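Penaeus monodon metallodensovirus major capsid protein (Penaeus monodon metallodensovirus, PDB 6WH7) forms the 60-copy icosahedral shell of a shrimp densovirus, which probably encloses and protects the viral DNA genome. Local coordinates at residues I64-F69 / V105-Y110. Residues are numbered along the deposited sequence; the frame is centred on the assembly and turned at random.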
loop_
_atom_site.group_PDB
_atom_site.type_symbol
_atom_site.label_atom_id
_atom_site.label_comp_id
_atom_site.label_asym_id
_atom_site.label_seq_id
_atom_site.Cartn_x
_atom_site.Cartn_y
_atom_site.Cartn_z
ATOM N N ILE A 64 81.970 -11.292 38.930
ATOM C CA ILE A 64 83.092 -12.212 38.952
ATOM C C ILE A 64 82.500 -13.603 39.052
ATOM O O ILE A 64 81.891 -13.951 40.069
ATOM C CB ILE A 64 84.051 -11.940 40.112
ATOM C CG1 ILE A 64 84.748 -10.601 39.909
ATOM C CG2 ILE A 64 85.052 -13.062 40.239
ATOM C CD1 ILE A 64 85.528 -10.148 41.088
ATOM N N LYS A 65 82.662 -14.395 38.003
ATOM C CA LYS A 65 82.163 -15.757 37.960
ATOM C C LYS A 65 83.354 -16.694 38.024
ATOM O O LYS A 65 84.278 -16.575 37.220
ATOM C CB LYS A 65 81.342 -15.995 36.697
ATOM C CG LYS A 65 80.081 -15.178 36.661
ATOM C CD LYS A 65 79.422 -15.184 35.312
ATOM C CE LYS A 65 78.945 -16.560 34.939
ATOM N NZ LYS A 65 78.280 -16.554 33.614
ATOM N N LEU A 66 83.347 -17.598 38.992
ATOM C CA LEU A 66 84.425 -18.552 39.179
ATOM C C LEU A 66 83.843 -19.945 39.318
ATOM O O LEU A 66 82.804 -20.130 39.950
ATOM C CB LEU A 66 85.257 -18.216 40.405
ATOM C CG LEU A 66 86.095 -16.947 40.355
ATOM C CD1 LEU A 66 86.686 -16.681 41.708
ATOM C CD2 LEU A 66 87.183 -17.114 39.335
ATOM N N ARG A 67 84.517 -20.920 38.727
ATOM C CA ARG A 67 84.057 -22.297 38.728
ATOM C C ARG A 67 85.134 -23.201 39.298
ATOM O O ARG A 67 86.327 -22.973 39.097
ATOM C CB ARG A 67 83.662 -22.748 37.332
ATOM C CG ARG A 67 83.189 -24.166 37.247
ATOM C CD ARG A 67 82.663 -24.469 35.875
ATOM N NE ARG A 67 83.657 -24.250 34.838
ATOM C CZ ARG A 67 83.631 -23.222 34.002
ATOM N NH1 ARG A 67 82.655 -22.336 34.082
ATOM N NH2 ARG A 67 84.570 -23.087 33.085
ATOM N N ASN A 68 84.694 -24.225 40.012
ATOM C CA ASN A 68 85.557 -25.018 40.860
ATOM C C ASN A 68 84.960 -26.408 40.995
ATOM O O ASN A 68 83.740 -26.569 40.991
ATOM C CB ASN A 68 85.684 -24.331 42.219
ATOM C CG ASN A 68 86.639 -25.009 43.120
ATOM O OD1 ASN A 68 87.617 -25.592 42.673
ATOM N ND2 ASN A 68 86.354 -24.971 44.407
ATOM N N PHE A 69 85.818 -27.413 41.117
ATOM C CA PHE A 69 85.380 -28.738 41.527
ATOM C C PHE A 69 85.618 -28.906 43.016
ATOM O O PHE A 69 86.650 -28.490 43.542
ATOM C CB PHE A 69 86.104 -29.854 40.778
ATOM C CG PHE A 69 85.766 -29.938 39.330
ATOM C CD1 PHE A 69 84.592 -30.525 38.919
ATOM C CD2 PHE A 69 86.640 -29.476 38.377
ATOM C CE1 PHE A 69 84.287 -30.621 37.596
ATOM C CE2 PHE A 69 86.338 -29.573 37.052
ATOM C CZ PHE A 69 85.161 -30.146 36.662
ATOM N N VAL A 105 95.346 -14.527 44.026
ATOM C CA VAL A 105 94.226 -15.265 43.468
ATOM C C VAL A 105 93.036 -14.382 43.174
ATOM O O VAL A 105 91.976 -14.891 42.797
ATOM C CB VAL A 105 93.840 -16.430 44.390
ATOM C CG1 VAL A 105 94.911 -17.470 44.333
ATOM C CG2 VAL A 105 93.720 -15.943 45.800
ATOM N N HIS A 106 93.165 -13.079 43.369
ATOM C CA HIS A 106 92.066 -12.168 43.107
ATOM C C HIS A 106 91.762 -12.116 41.622
ATOM O O HIS A 106 92.658 -12.197 40.782
ATOM C CB HIS A 106 92.420 -10.783 43.625
ATOM C CG HIS A 106 92.678 -10.749 45.095
ATOM N ND1 HIS A 106 91.664 -10.728 46.026
ATOM C CD2 HIS A 106 93.833 -10.794 45.797
ATOM C CE1 HIS A 106 92.187 -10.720 47.239
ATOM N NE2 HIS A 106 93.501 -10.766 47.127
ATOM N N HIS A 107 90.484 -11.998 41.299
ATOM C CA HIS A 107 90.091 -11.834 39.915
ATOM C C HIS A 107 90.459 -10.432 39.457
ATOM O O HIS A 107 90.509 -9.492 40.251
ATOM C CB HIS A 107 88.594 -12.082 39.768
ATOM C CG HIS A 107 88.143 -12.247 38.355
ATOM N ND1 HIS A 107 87.885 -11.180 37.526
ATOM C CD2 HIS A 107 87.891 -13.357 37.628
ATOM C CE1 HIS A 107 87.502 -11.626 36.345
ATOM N NE2 HIS A 107 87.497 -12.944 36.381
ATOM N N LYS A 108 90.747 -10.292 38.166
ATOM C CA LYS A 108 91.228 -9.004 37.693
ATOM C C LYS A 108 90.131 -7.957 37.641
ATOM O O LYS A 108 90.434 -6.765 37.719
ATOM C CB LYS A 108 91.879 -9.136 36.325
ATOM C CG LYS A 108 93.147 -9.922 36.354
ATOM C CD LYS A 108 93.864 -9.852 35.052
ATOM C CE LYS A 108 94.427 -8.472 34.861
ATOM N NZ LYS A 108 95.449 -8.150 35.879
ATOM N N ASN A 109 88.870 -8.363 37.509
ATOM C CA ASN A 109 87.793 -7.388 37.595
ATOM C C ASN A 109 87.722 -6.759 38.968
ATOM O O ASN A 109 87.260 -5.624 39.102
ATOM C CB ASN A 109 86.452 -8.021 37.251
ATOM C CG ASN A 109 86.255 -8.172 35.781
ATOM O OD1 ASN A 109 86.882 -7.482 34.990
ATOM N ND2 ASN A 109 85.362 -9.059 35.395
ATOM N N TYR A 110 88.165 -7.467 39.998
ATOM C CA TYR A 110 88.133 -6.864 41.316
ATOM C C TYR A 110 89.274 -5.879 41.500
ATOM O O TYR A 110 89.066 -4.780 42.019
ATOM C CB TYR A 110 88.183 -7.924 42.402
ATOM C CG TYR A 110 88.051 -7.285 43.747
ATOM C CD1 TYR A 110 86.820 -6.855 44.190
ATOM C CD2 TYR A 110 89.152 -7.068 44.552
ATOM C CE1 TYR A 110 86.678 -6.253 45.392
ATOM C CE2 TYR A 110 89.019 -6.464 45.766
ATOM C CZ TYR A 110 87.776 -6.058 46.177
ATOM O OH TYR A 110 87.603 -5.455 47.385
#
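His107 ND1, which touches Ile64 across the contact, accepts a hydrogen bond from Asn109 N at 3.0 Å, with an N-H...ND1 angle of 162°. The donor sits 18° out of the ring plane. His107 stands just before helix 108-113, and this bond makes it the N-cap. Its CG is anti to the backbone N (chi1 -167°), beside the carbonyl carbon. No hydrogen bond joins the two segments; the contact is made by van der Waals packing. Ile64 CG2 comes obliquely to the ring, 3.7 Å from His107 CG. The other branch reaches past the ring, and Ile64 CD1 meets Tyr110 CB at 3.7 Å. Ile64 CG1 also lies 4.1 Å from Asn109 CB. Leu66 CD2 touches the ring edge at His107 CD2, 4.2 Å away and near the ring plane. The polar ends of Asn109 and Tyr110 have partners outside the two segments. Asn109 OD1 accepts from Trp304 N of a second subunit, Asn109 ND2 makes a weak hydrogen bond to Ala63 O, and Tyr110 OH is hydrogen-bonded to Tyr234 N. Ile64 and Leu66 pair through their backbones with Ile297 and Thr295. The contact is a side-chain-capped helix start resting on a strand of the antiparallel beta-sandwich, consistent with the parvoviral jelly roll.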